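Local coordinates for protein short-chain type dehydrogenase/reductase (Mycobacterium ulcerans, PDB 3SVT) that probably works as an NAD-dependent oxidoreductase of the short-chain dehydrogenase/reductase family, with a substrate that is not established, at residues R188-R193 with M235-D240; Y14-G19 with V96-G101; L196-L201 with P222-V227; D121-G126 with V166-V171. All coordinates share one frame; numbering follows the deposited sequence. Where two conformers were deposited one is given.

Contact 1 of 4, residues R188-R193 with M235-D240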
loop_
_atom_site.group_PDB
_atom_site.type_symbol
_atom_site.label_atom_id
_atom_site.label_comp_id
_atom_site.label_asym_id
_atom_site.label_seq_id
_atom_site.Cartn_x
_atom_site.Cartn_y
_atom_site.Cartn_z
ATOM N N ARG B 188 4.708 12.158 17.918
ATOM C CA ARG B 188 4.804 11.108 16.912
ATOM C C ARG B 188 3.701 10.085 17.153
ATOM O O ARG B 188 3.350 9.791 18.295
ATOM C CB ARG B 188 6.185 10.449 16.970
ATOM C CG ARG B 188 7.305 11.506 16.956
ATOM C CD ARG B 188 8.677 10.920 16.938
ATOM N NE ARG B 188 9.109 10.340 18.215
ATOM C CZ ARG B 188 9.115 9.044 18.509
ATOM N NH1 ARG B 188 8.640 8.124 17.639
ATOM N NH2 ARG B 188 9.597 8.653 19.699
ATOM N N VAL B 189 3.130 9.574 16.076
ATOM C CA VAL B 189 2.067 8.583 16.188
ATOM C C VAL B 189 2.342 7.472 15.183
ATOM O O VAL B 189 2.544 7.742 13.994
ATOM C CB VAL B 189 0.639 9.185 15.949
ATOM C CG1 VAL B 189 -0.458 8.132 16.280
ATOM C CG2 VAL B 189 0.440 10.470 16.749
ATOM N N ASN B 190 2.366 6.235 15.668
ATOM C CA ASN B 190 2.677 5.076 14.845
ATOM C C ASN B 190 1.786 3.897 15.228
ATOM O O ASN B 190 1.245 3.850 16.342
ATOM C CB ASN B 190 4.160 4.663 15.003
ATOM C CG ASN B 190 5.143 5.730 14.539
ATOM O OD1 ASN B 190 5.315 5.932 13.350
ATOM N ND2 ASN B 190 5.819 6.386 15.482
ATOM N N SER B 191 1.646 2.944 14.308
ATOM C CA SER B 191 0.904 1.703 14.560
ATOM C C SER B 191 1.833 0.484 14.447
ATOM O O SER B 191 2.704 0.424 13.580
ATOM C CB SER B 191 -0.265 1.546 13.593
ATOM O OG SER B 191 -0.842 0.256 13.738
ATOM N N ILE B 192 1.630 -0.482 15.340
ATOM C CA ILE B 192 2.195 -1.800 15.228
ATOM C C ILE B 192 1.093 -2.824 14.896
ATOM O O ILE B 192 0.089 -2.881 15.607
ATOM C CB ILE B 192 2.895 -2.233 16.541
ATOM C CG1 ILE B 192 3.988 -1.219 16.935
ATOM C CG2 ILE B 192 3.473 -3.631 16.408
ATOM C CD1 ILE B 192 4.492 -1.403 18.325
ATOM N N ARG B 193 1.312 -3.657 13.871
ATOM C CA ARG B 193 0.403 -4.769 13.552
ATOM C C ARG B 193 1.059 -6.117 13.866
ATOM O O ARG B 193 1.807 -6.625 13.031
ATOM C CB ARG B 193 0.089 -4.766 12.056
ATOM C CG ARG B 193 -0.801 -3.609 11.557
ATOM C CD ARG B 193 -0.765 -3.696 10.029
ATOM N NE ARG B 193 -1.667 -2.828 9.313
ATOM C CZ ARG B 193 -1.464 -2.421 8.050
ATOM N NH1 ARG B 193 -0.361 -2.733 7.367
ATOM N NH2 ARG B 193 -2.357 -1.656 7.490
ATOM N N MET B 235 8.647 -0.141 22.605
ATOM C CA MET B 235 9.642 0.610 23.362
ATOM C C MET B 235 10.588 1.360 22.434
ATOM O O MET B 235 10.926 2.528 22.669
ATOM C CB MET B 235 10.409 -0.312 24.329
ATOM C CG MET B 235 9.540 -0.857 25.474
ATOM S SD MET B 235 10.364 -2.016 26.592
ATOM C CE MET B 235 11.631 -0.950 27.212
ATOM N N PHE B 236 11.018 0.709 21.365
ATOM C CA PHE B 236 11.820 1.416 20.368
ATOM C C PHE B 236 11.072 2.625 19.816
ATOM O O PHE B 236 11.625 3.718 19.773
ATOM C CB PHE B 236 12.227 0.498 19.218
ATOM C CG PHE B 236 12.906 1.228 18.086
ATOM C CD1 PHE B 236 14.173 1.749 18.239
ATOM C CD2 PHE B 236 12.255 1.429 16.879
ATOM C CE1 PHE B 236 14.781 2.449 17.227
ATOM C CE2 PHE B 236 12.883 2.127 15.859
ATOM C CZ PHE B 236 14.146 2.633 16.057
ATOM N N LEU B 237 9.810 2.449 19.431
ATOM C CA LEU B 237 9.066 3.595 18.898
ATOM C C LEU B 237 8.789 4.705 19.949
ATOM O O LEU B 237 8.651 5.856 19.577
ATOM C CB LEU B 237 7.766 3.170 18.273
ATOM C CG LEU B 237 7.834 2.349 16.998
ATOM C CD1 LEU B 237 6.440 1.835 16.687
ATOM C CD2 LEU B 237 8.417 3.173 15.817
ATOM N N LEU B 238 8.686 4.346 21.241
ATOM C CA LEU B 238 8.548 5.362 22.301
ATOM C C LEU B 238 9.841 6.139 22.535
ATOM O O LEU B 238 9.792 7.259 23.025
ATOM C CB LEU B 238 8.106 4.741 23.629
ATOM C CG LEU B 238 6.704 4.158 23.718
ATOM C CD1 LEU B 238 6.564 3.274 24.962
ATOM C CD2 LEU B 238 5.652 5.275 23.655
ATOM N N SER B 239 10.982 5.513 22.232
ATOM C CA SER B 239 12.287 6.025 22.595
ATOM C C SER B 239 12.745 7.112 21.643
ATOM O O SER B 239 12.232 7.252 20.506
ATOM C CB SER B 239 13.338 4.906 22.595
ATOM O OG SER B 239 13.827 4.680 21.267
ATOM N N ASP B 240 13.764 7.843 22.089
ATOM C CA ASP B 240 14.349 8.903 21.293
ATOM C C ASP B 240 15.120 8.379 20.076
ATOM O O ASP B 240 15.413 9.140 19.158
ATOM C CB ASP B 240 15.287 9.750 22.149
ATOM C CG ASP B 240 14.561 10.480 23.281
ATOM O OD1 ASP B 240 13.308 10.556 23.283
ATOM O OD2 ASP B 240 15.264 10.996 24.167
HETATM O O HOH W 1 10.979 9.767 22.112
#

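Contact 2 of 4, residues Y14-G19 with V96-G101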
loop_
_atom_site.group_PDB
_atom_site.type_symbol
_atom_site.label_atom_id
_atom_site.label_comp_id
_atom_site.label_asym_id
_atom_site.label_seq_id
_atom_site.Cartn_x
_atom_site.Cartn_y
_atom_site.Cartn_z
ATOM N N TYR B 14 4.405 6.939 31.252
ATOM C CA TYR B 14 3.641 6.371 30.140
ATOM C C TYR B 14 2.291 5.832 30.588
ATOM O O TYR B 14 2.163 5.333 31.694
ATOM C CB TYR B 14 4.431 5.243 29.461
ATOM C CG TYR B 14 5.749 5.718 28.954
ATOM C CD1 TYR B 14 5.870 6.278 27.692
ATOM C CD2 TYR B 14 6.892 5.661 29.768
ATOM C CE1 TYR B 14 7.112 6.756 27.237
ATOM C CE2 TYR B 14 8.107 6.131 29.326
ATOM C CZ TYR B 14 8.218 6.682 28.062
ATOM O OH TYR B 14 9.458 7.151 27.636
ATOM N N LEU B 15 1.305 5.929 29.698
ATOM C CA LEU B 15 0.017 5.276 29.861
ATOM C C LEU B 15 -0.035 4.020 28.967
ATOM O O LEU B 15 0.293 4.071 27.779
ATOM C CB LEU B 15 -1.113 6.231 29.467
ATOM C CG LEU B 15 -2.523 5.638 29.569
ATOM C CD1 LEU B 15 -2.906 5.517 31.057
ATOM C CD2 LEU B 15 -3.493 6.497 28.782
ATOM N N VAL B 16 -0.449 2.896 29.539
ATOM C CA VAL B 16 -0.637 1.658 28.770
ATOM C C VAL B 16 -2.045 1.092 28.952
ATOM O O VAL B 16 -2.455 0.738 30.077
ATOM C CB VAL B 16 0.411 0.609 29.125
ATOM C CG1 VAL B 16 0.201 -0.661 28.263
ATOM C CG2 VAL B 16 1.853 1.188 28.901
ATOM N N THR B 17 -2.791 1.029 27.855
ATOM C CA THR B 17 -4.172 0.533 27.889
ATOM C C THR B 17 -4.148 -0.961 27.573
ATOM O O THR B 17 -3.279 -1.444 26.819
ATOM C CB THR B 17 -5.119 1.269 26.901
ATOM O OG1 THR B 17 -4.878 0.798 25.573
ATOM C CG2 THR B 17 -4.927 2.830 26.985
ATOM N N GLY B 18 -5.076 -1.689 28.183
ATOM C CA GLY B 18 -5.047 -3.151 28.155
ATOM C C GLY B 18 -3.820 -3.665 28.888
ATOM O O GLY B 18 -3.298 -4.721 28.564
ATOM N N GLY B 19 -3.371 -2.917 29.901
ATOM C CA GLY B 19 -2.169 -3.252 30.633
ATOM C C GLY B 19 -2.282 -4.414 31.589
ATOM O O GLY B 19 -1.291 -4.796 32.193
ATOM N N VAL B 96 0.991 3.610 24.915
ATOM C CA VAL B 96 0.862 2.410 24.117
ATOM C C VAL B 96 -0.545 1.871 24.302
ATOM O O VAL B 96 -0.952 1.488 25.432
ATOM C CB VAL B 96 1.887 1.344 24.501
ATOM C CG1 VAL B 96 1.851 0.190 23.456
ATOM C CG2 VAL B 96 3.305 1.941 24.585
ATOM N N HIS B 97 -1.298 1.856 23.205
ATOM C CA HIS B 97 -2.713 1.538 23.240
ATOM C C HIS B 97 -2.921 0.102 22.756
ATOM O O HIS B 97 -2.895 -0.185 21.556
ATOM C CB HIS B 97 -3.531 2.593 22.461
ATOM C CG HIS B 97 -4.988 2.257 22.312
ATOM N ND1 HIS B 97 -5.843 2.129 23.390
ATOM C CD2 HIS B 97 -5.733 1.988 21.209
ATOM C CE1 HIS B 97 -7.049 1.805 22.958
ATOM N NE2 HIS B 97 -7.014 1.731 21.639
ATOM N N CYS B 98 -3.085 -0.803 23.720
ATOM C CA CYS B 98 -3.292 -2.222 23.437
ATOM C C CYS B 98 -4.717 -2.701 23.681
ATOM O O CYS B 98 -5.045 -3.861 23.315
ATOM C CB CYS B 98 -2.371 -3.079 24.298
ATOM S SG CYS B 98 -0.726 -2.428 24.447
ATOM N N ALA B 99 -5.529 -1.866 24.328
ATOM C CA ALA B 99 -6.914 -2.211 24.614
ATOM C C ALA B 99 -7.690 -2.287 23.311
ATOM O O ALA B 99 -7.552 -1.423 22.448
ATOM C CB ALA B 99 -7.544 -1.187 25.545
ATOM N N GLY B 100 -8.494 -3.332 23.181
ATOM C CA GLY B 100 -9.228 -3.600 21.957
ATOM C C GLY B 100 -9.546 -5.072 21.879
ATOM O O GLY B 100 -8.879 -5.891 22.502
ATOM N N GLY B 101 -10.569 -5.419 21.117
ATOM C CA GLY B 101 -11.040 -6.788 21.117
ATOM C C GLY B 101 -11.666 -7.219 19.826
ATOM O O GLY B 101 -11.644 -6.493 18.838
#

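Contact 3 of 4, residues L196-L201 with P222-V227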
loop_
_atom_site.group_PDB
_atom_site.type_symbol
_atom_site.label_atom_id
_atom_site.label_comp_id
_atom_site.label_asym_id
_atom_site.label_seq_id
_atom_site.Cartn_x
_atom_site.Cartn_y
_atom_site.Cartn_z
ATOM N N LEU B 196 0.696 -13.567 14.702
ATOM C CA LEU B 196 0.300 -14.525 15.706
ATOM C C LEU B 196 1.256 -14.394 16.864
ATOM O O LEU B 196 2.420 -14.717 16.725
ATOM C CB LEU B 196 0.307 -15.949 15.146
ATOM C CG LEU B 196 -0.286 -17.003 16.073
ATOM C CD1 LEU B 196 -1.753 -16.679 16.414
ATOM C CD2 LEU B 196 -0.151 -18.412 15.431
ATOM N N ILE B 197 0.756 -13.891 17.987
ATOM C CA ILE B 197 1.534 -13.752 19.185
ATOM C C ILE B 197 0.997 -14.710 20.228
ATOM O O ILE B 197 -0.216 -14.808 20.424
ATOM C CB ILE B 197 1.481 -12.310 19.737
ATOM C CG1 ILE B 197 1.817 -11.280 18.653
ATOM C CG2 ILE B 197 2.457 -12.144 20.873
ATOM C CD1 ILE B 197 3.102 -11.595 17.883
ATOM N N ARG B 198 1.893 -15.420 20.903
ATOM C CA ARG B 198 1.479 -16.367 21.953
ATOM C C ARG B 198 1.034 -15.610 23.203
ATOM O O ARG B 198 1.854 -15.023 23.894
ATOM C CB ARG B 198 2.614 -17.333 22.289
ATOM C CG ARG B 198 2.865 -18.379 21.203
ATOM C CD ARG B 198 4.138 -19.183 21.481
ATOM N NE ARG B 198 3.965 -20.060 22.633
ATOM C CZ ARG B 198 3.272 -21.199 22.622
ATOM N NH1 ARG B 198 2.675 -21.630 21.503
ATOM N NH2 ARG B 198 3.167 -21.917 23.742
ATOM N N THR B 199 -0.282 -15.567 23.427
ATOM C CA THR B 199 -0.855 -15.130 24.694
ATOM C C THR B 199 -1.861 -16.196 25.147
ATOM O O THR B 199 -2.274 -17.056 24.350
ATOM C CB THR B 199 -1.577 -13.793 24.563
ATOM O OG1 THR B 199 -2.737 -13.959 23.735
ATOM C CG2 THR B 199 -0.652 -12.719 23.958
ATOM N N ASP B 200 -2.254 -16.136 26.420
ATOM C CA ASP B 200 -3.264 -17.059 26.965
ATOM C C ASP B 200 -4.597 -16.873 26.238
ATOM O O ASP B 200 -5.340 -17.830 26.024
ATOM C CB ASP B 200 -3.461 -16.837 28.470
ATOM C CG ASP B 200 -2.187 -17.041 29.270
ATOM O OD1 ASP B 200 -1.318 -17.839 28.849
ATOM O OD2 ASP B 200 -2.058 -16.398 30.332
ATOM N N LEU B 201 -4.876 -15.637 25.841
ATOM C CA LEU B 201 -6.049 -15.320 25.040
ATOM C C LEU B 201 -6.195 -16.257 23.823
ATOM O O LEU B 201 -7.288 -16.760 23.564
ATOM C CB LEU B 201 -5.987 -13.854 24.587
ATOM N N PRO B 222 10.400 -19.436 11.102
ATOM C CA PRO B 222 9.877 -20.684 11.616
ATOM C C PRO B 222 9.473 -20.677 13.110
ATOM O O PRO B 222 9.767 -21.629 13.825
ATOM C CB PRO B 222 11.019 -21.679 11.350
ATOM C CG PRO B 222 12.109 -20.925 10.744
ATOM C CD PRO B 222 11.870 -19.479 11.026
ATOM N N ARG B 223 8.799 -19.628 13.574
ATOM C CA ARG B 223 8.307 -19.620 14.952
ATOM C C ARG B 223 7.085 -18.747 15.065
ATOM O O ARG B 223 6.742 -18.010 14.143
ATOM C CB ARG B 223 9.384 -19.134 15.944
ATOM C CG ARG B 223 9.700 -17.645 15.900
ATOM C CD ARG B 223 10.574 -17.333 17.085
ATOM N NE ARG B 223 11.114 -15.993 17.197
ATOM C CZ ARG B 223 10.511 -14.924 17.721
ATOM N NH1 ARG B 223 9.228 -14.936 18.110
ATOM N NH2 ARG B 223 11.204 -13.797 17.798
ATOM N N GLN B 224 6.446 -18.829 16.223
ATOM C CA GLN B 224 5.327 -17.979 16.562
ATOM C C GLN B 224 5.846 -16.748 17.299
ATOM O O GLN B 224 6.945 -16.760 17.858
ATOM C CB GLN B 224 4.348 -18.753 17.435
ATOM C CG GLN B 224 3.676 -19.935 16.684
ATOM C CD GLN B 224 2.731 -20.755 17.554
ATOM O OE1 GLN B 224 2.912 -20.866 18.768
ATOM N NE2 GLN B 224 1.751 -21.388 16.920
ATOM N N GLY B 225 5.056 -15.688 17.310
ATOM C CA GLY B 225 5.464 -14.451 17.996
ATOM C C GLY B 225 5.340 -14.588 19.497
ATOM O O GLY B 225 4.678 -15.502 19.998
ATOM N N GLU B 226 6.006 -13.679 20.195
ATOM C CA GLU B 226 5.994 -13.604 21.647
ATOM C C GLU B 226 5.676 -12.182 22.025
ATOM O O GLU B 226 5.979 -11.244 21.275
ATOM C CB GLU B 226 7.366 -14.018 22.208
ATOM C CG GLU B 226 7.804 -15.463 21.853
ATOM C CD GLU B 226 6.966 -16.540 22.547
ATOM O OE1 GLU B 226 6.212 -16.245 23.506
ATOM O OE2 GLU B 226 7.069 -17.702 22.131
ATOM N N VAL B 227 5.059 -12.010 23.181
ATOM C CA VAL B 227 4.739 -10.670 23.687
ATOM C C VAL B 227 5.977 -9.737 23.692
ATOM O O VAL B 227 5.876 -8.560 23.345
ATOM C CB VAL B 227 4.108 -10.728 25.090
ATOM C CG1 VAL B 227 4.108 -9.349 25.721
ATOM C CG2 VAL B 227 2.670 -11.302 25.027
HETATM O O HOH W 2 4.305 -14.617 24.408
#

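Contact 4 of 4, residues D121-G126 with V166-V171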
loop_
_atom_site.group_PDB
_atom_site.type_symbol
_atom_site.label_atom_id
_atom_site.label_comp_id
_atom_site.label_asym_id
_atom_site.label_seq_id
_atom_site.Cartn_x
_atom_site.Cartn_y
_atom_site.Cartn_z
ATOM N N ASP B 121 -17.225 0.081 18.513
ATOM C CA ASP B 121 -17.197 1.025 19.595
ATOM C C ASP B 121 -15.856 0.895 20.338
ATOM O O ASP B 121 -15.181 1.877 20.602
ATOM C CB ASP B 121 -18.405 0.805 20.499
ATOM C CG ASP B 121 -18.641 1.956 21.495
ATOM O OD1 ASP B 121 -18.400 3.156 21.192
ATOM O OD2 ASP B 121 -19.102 1.626 22.591
ATOM N N LEU B 122 -15.462 -0.330 20.621
ATOM C CA LEU B 122 -14.232 -0.577 21.360
ATOM C C LEU B 122 -12.978 -0.125 20.624
ATOM O O LEU B 122 -12.141 0.626 21.176
ATOM C CB LEU B 122 -14.121 -2.058 21.685
ATOM C CG LEU B 122 -12.936 -2.472 22.541
ATOM C CD1 LEU B 122 -12.775 -1.545 23.801
ATOM C CD2 LEU B 122 -13.128 -3.942 22.930
ATOM N N ASN B 123 -12.858 -0.558 19.370
ATOM C CA ASN B 123 -11.659 -0.320 18.592
ATOM C C ASN B 123 -11.604 1.085 18.009
ATOM O O ASN B 123 -10.598 1.777 18.164
ATOM C CB ASN B 123 -11.533 -1.364 17.478
ATOM C CG ASN B 123 -11.221 -2.768 17.998
ATOM O OD1 ASN B 123 -11.046 -3.003 19.198
ATOM N ND2 ASN B 123 -11.162 -3.717 17.082
ATOM N N VAL B 124 -12.681 1.510 17.352
ATOM C CA VAL B 124 -12.694 2.794 16.659
ATOM C C VAL B 124 -12.904 3.968 17.628
ATOM O O VAL B 124 -12.103 4.889 17.687
ATOM C CB VAL B 124 -13.758 2.821 15.528
ATOM C CG1 VAL B 124 -13.631 4.104 14.713
ATOM C CG2 VAL B 124 -13.602 1.595 14.613
ATOM N N ASN B 125 -13.975 3.921 18.403
ATOM C CA ASN B 125 -14.281 5.042 19.285
ATOM C C ASN B 125 -13.312 5.045 20.468
ATOM O O ASN B 125 -12.744 6.075 20.789
ATOM C CB ASN B 125 -15.744 5.018 19.728
ATOM C CG ASN B 125 -16.698 5.021 18.552
ATOM O OD1 ASN B 125 -16.376 5.529 17.481
ATOM N ND2 ASN B 125 -17.864 4.403 18.724
ATOM N N GLY B 126 -13.109 3.872 21.073
ATOM C CA GLY B 126 -12.158 3.695 22.178
ATOM C C GLY B 126 -10.784 4.269 21.893
ATOM O O GLY B 126 -10.267 5.047 22.680
ATOM N N VAL B 166 -11.463 -4.821 9.790
ATOM C CA VAL B 166 -12.145 -3.611 9.359
ATOM C C VAL B 166 -11.819 -2.485 10.344
ATOM O O VAL B 166 -11.370 -1.399 9.945
ATOM C CB VAL B 166 -13.666 -3.848 9.324
ATOM C CG1 VAL B 166 -14.424 -2.553 9.140
ATOM C CG2 VAL B 166 -14.044 -4.905 8.246
ATOM N N THR B 167 -12.019 -2.733 11.633
ATOM C CA THR B 167 -11.806 -1.673 12.632
ATOM C C THR B 167 -10.342 -1.400 12.834
ATOM O O THR B 167 -9.961 -0.257 13.034
ATOM C CB THR B 167 -12.441 -1.985 14.012
ATOM O OG1 THR B 167 -11.948 -3.237 14.495
ATOM C CG2 THR B 167 -14.000 -2.011 13.933
ATOM N N LYS B 168 -9.508 -2.431 12.801
ATOM C CA LYS B 168 -8.070 -2.209 12.968
ATOM C C LYS B 168 -7.514 -1.390 11.782
ATOM O O LYS B 168 -6.631 -0.568 11.972
ATOM C CB LYS B 168 -7.319 -3.529 13.193
ATOM C CG LYS B 168 -7.478 -4.091 14.628
ATOM C CD LYS B 168 -7.131 -3.028 15.704
ATOM C CE LYS B 168 -6.678 -3.660 17.054
ATOM N NZ LYS B 168 -7.594 -4.726 17.557
ATOM N N SER B 169 -8.046 -1.584 10.577
ATOM C CA SER B 169 -7.721 -0.687 9.440
ATOM C C SER B 169 -8.065 0.782 9.734
ATOM O O SER B 169 -7.286 1.682 9.390
ATOM C CB SER B 169 -8.437 -1.096 8.162
ATOM O OG SER B 169 -7.923 -2.320 7.676
ATOM N N ALA B 170 -9.212 1.013 10.378
ATOM C CA ALA B 170 -9.599 2.373 10.762
ATOM C C ALA B 170 -8.599 2.969 11.708
ATOM O O ALA B 170 -8.255 4.158 11.613
ATOM C CB ALA B 170 -11.006 2.435 11.424
ATOM N N VAL B 171 -8.188 2.155 12.666
ATOM C CA VAL B 171 -7.244 2.586 13.690
ATOM C C VAL B 171 -5.902 2.918 13.085
ATOM O O VAL B 171 -5.274 3.898 13.481
ATOM C CB VAL B 171 -7.081 1.509 14.761
ATOM C CG1 VAL B 171 -5.850 1.747 15.595
ATOM C CG2 VAL B 171 -8.336 1.476 15.619
#

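Contact 1 of 4, residues R188-R193 with M235-D240
The carbonyl oxygen of Leu-237, at the end of helix 227-238, is gripped end-on by the guanidinium of Arg-188. Leu-237 O lies 3.0 Å from Arg-188 NH1 and 3.0 Å from Arg-188 NH2, close to the guanidinium plane. Both bonds are bent, with N-H...O angles near 141° and 143°, as expected when two nitrogens share one acceptor. Ser-145 OG bonds to the same oxygen, and Arg-188 NH1 also reaches Val-245 O. The arginine chain bends at chi3 (-74°), bringing its tip to Leu-237 O. Beyond it, water 1 accepts from Arg-188 NH2 at 3.0 Å and donates to Asp-240 OD1 at 2.7 Å and to Leu-238 O, so the aspartate, itself paired with Arg-12, is linked to the arginine through solvent. A cation here would be expected to suit the negative end of the helix dipole. Just past the last turn, Ser-239 OG donates to Phe-236 O at 2.8 Å.

Deeper in, Leu-237 CD1 covers the strand: it meets Ile-192 CG1 at 3.9 Å, the two side chains running past each other in opposite directions, and Asn-190 CB at 4.0 Å. The amide of Asn-190 is occupied elsewhere, by Gln-248 N and Val-245 O. On the helix, Phe-236 stacks on Phe-236 of the second subunit. A helix laid over strand 187-198 and leading on to its parallel neighbour 249-252 is the beta-alpha-beta crossover of a Rossmann-type fold.

Contact 2 of 4, residues Y14-G19 with V96-G101
Where two neighbouring parallel strands of a Rossmann-type sheet end, 13-17 turns into the glycine-rich cofactor loop of the SDR family, and 94-97 runs into His-97, Cys-98, Ala-99 and Gly-100, probably the counterpart of the family's Asn-Asn-Ala-Gly motif. Val-96 N donates to Leu-15 O at 3.0 Å, and Thr-17 N to Val-96 O at 3.1 Å. On one face Val-16 CG1 packs 4.3 Å from Cys-98 SG. On the other, Thr-17 OG1 ties the strand ends together. Its chi1 of 77° sets the hydroxyl between the backbone N and carbonyl carbon, facing the turn at 97-99. There it takes a nearly straight bond from Ala-99 N at 3.0 Å (165°), a weak one from Cys-98 N, and pairs with His-97 ND1 at 2.7 Å. Ala-99 CB closes in to 3.3 Å from Thr-17 OG1, and Ala-99 N stands over the imidazole, offset toward its rim. Gly-18, at positive phi, passes close to Cys-98 and Ala-99, where a side chain would be crowded.

The far ring nitrogen, His-97 NE2, bonds to Thr-127 OG1. With a hydroxyl partner at each ring nitrogen, the rotation of the imidazole should be held, while Thr-17 OG1 serves as a shared point for three groups of segment 96-101.

Contact 3 of 4, residues L196-L201 with P222-V227
Arg-198 and Gln-224 cross obliquely, with Arg-198 NH1 donating to Gln-224 OE1 at 2.8 Å, an N-H...O angle of 155°, and the guanidinium and amide planes nearly coplanar. A bend at chi3 (70°) turns the arginine toward that oxygen and lays its CD 3.3 Å from Glu-226 OE2. The salt bridge between Arg-198 NE and Glu-226 OE2 is long, 3.9 Å. Leu-196 runs alongside Gln-224, its CD2 3.8 Å from Gln-224 NE2, which is itself bonded to Thr-206 O.

Behind these side chains lies a short parallel pairing, in which Gly-225 N donates to Leu-196 O at 2.9 Å and Arg-198 N to Gly-225 O. The end of strand 187-198 thus picks up a short, weakly bonded strand 225-226 after an excursion through helices 203-207 and 209-218, the region that in SDR relatives commonly borders the substrate pocket. Ile-197 sits tight against the backbone of Gly-225 and Glu-226, its CD1 3.7 Å from Gly-225 CA and its CG2 3.4 Å from Glu-226 C.

Glu-226 is the N-cap of helix 227-238. Water 2 accepts from Val-227 N at 3.0 Å and donates to Glu-226 OE1. Further out, Asp-229 OD2 accepts from Glu-226 N and pairs with Arg-223 NH1, while the arginine packs on Phe-244 of the second subunit.

Contact 4 of 4, residues D121-G126 with V166-V171
The amide of Asn-123 presents its N-H edge to Thr-167: Asn-123 ND2 donates to Thr-167 OG1 at 2.7 Å, nearly straight at 166°, with the hydroxyl oxygen close to the amide plane. Above one face of the amide stands Lys-168 NZ, 3.7 Å from Asn-123 ND2, though the lysine has two deposited conformers and the approach is doubtful in detail. The other end of the amide, Asn-123 OD1, probably accepts from Gly-101 N. In a second amide, that of Asn-125, ND2 donates to the anti lone pair of Asp-121 OD1 at 2.8 Å, the oxygen lying in the amide plane. Asn-125 OD1 takes a bond from Trp-116 of the third subunit.

Thr-167 holds OG1 between the backbone N and carbonyl carbon (chi1 56°), where it also bonds back to Ala-163 O and Tyr-164 O. Its methyl also meets the other helix, Thr-167 CG2 lying 3.7 Å from Val-124 CG2, and Ala-170 CB adds to that apolar patch. Farther along, Val-171 CG2 sits 3.4 Å from Asn-123 O, which belongs to a wider pi-type turn at 121-125 where Gly-126 N reaches back to Asp-121 O at 2.9 Å.

The axes, 8.7 Å apart, run nearly parallel, at 13°. Tyr-164 and Lys-168 fit the Tyr-x-x-x-Lys signature of SDR enzymes, and Asn-123 on its irregular helix probably matches the asparagine of the classical Asn-Ser-Tyr-Lys tetrad. Touching the third subunit as they do, these helices resemble the four-helix interface of tetrameric SDRs.

Contacts 1, 2 and 3 all reach one parallel sheet. Contact 1 packs on contact 2 through Leu-238 CD1, 3.5 Å from Val-96 CG2, their centres being 13 Å apart. Contacts 1 and 3 use successive parts of strand 187-198, contact 3 lying at the start of helix 227-238 and contact 1 at its end, with centres 20 Å apart, and both touch the second subunit. Contact 4 faces the third subunit instead. It joins contact 2 by a probable hydrogen bond of 3.1 Å from Gly-101 N to Asn-123 OD1, bringing the loop after strand 94-97 beside the probable catalytic helices. Contact 3 lies across the chain's centre from contact 4, nearest atoms about 12 Å apart.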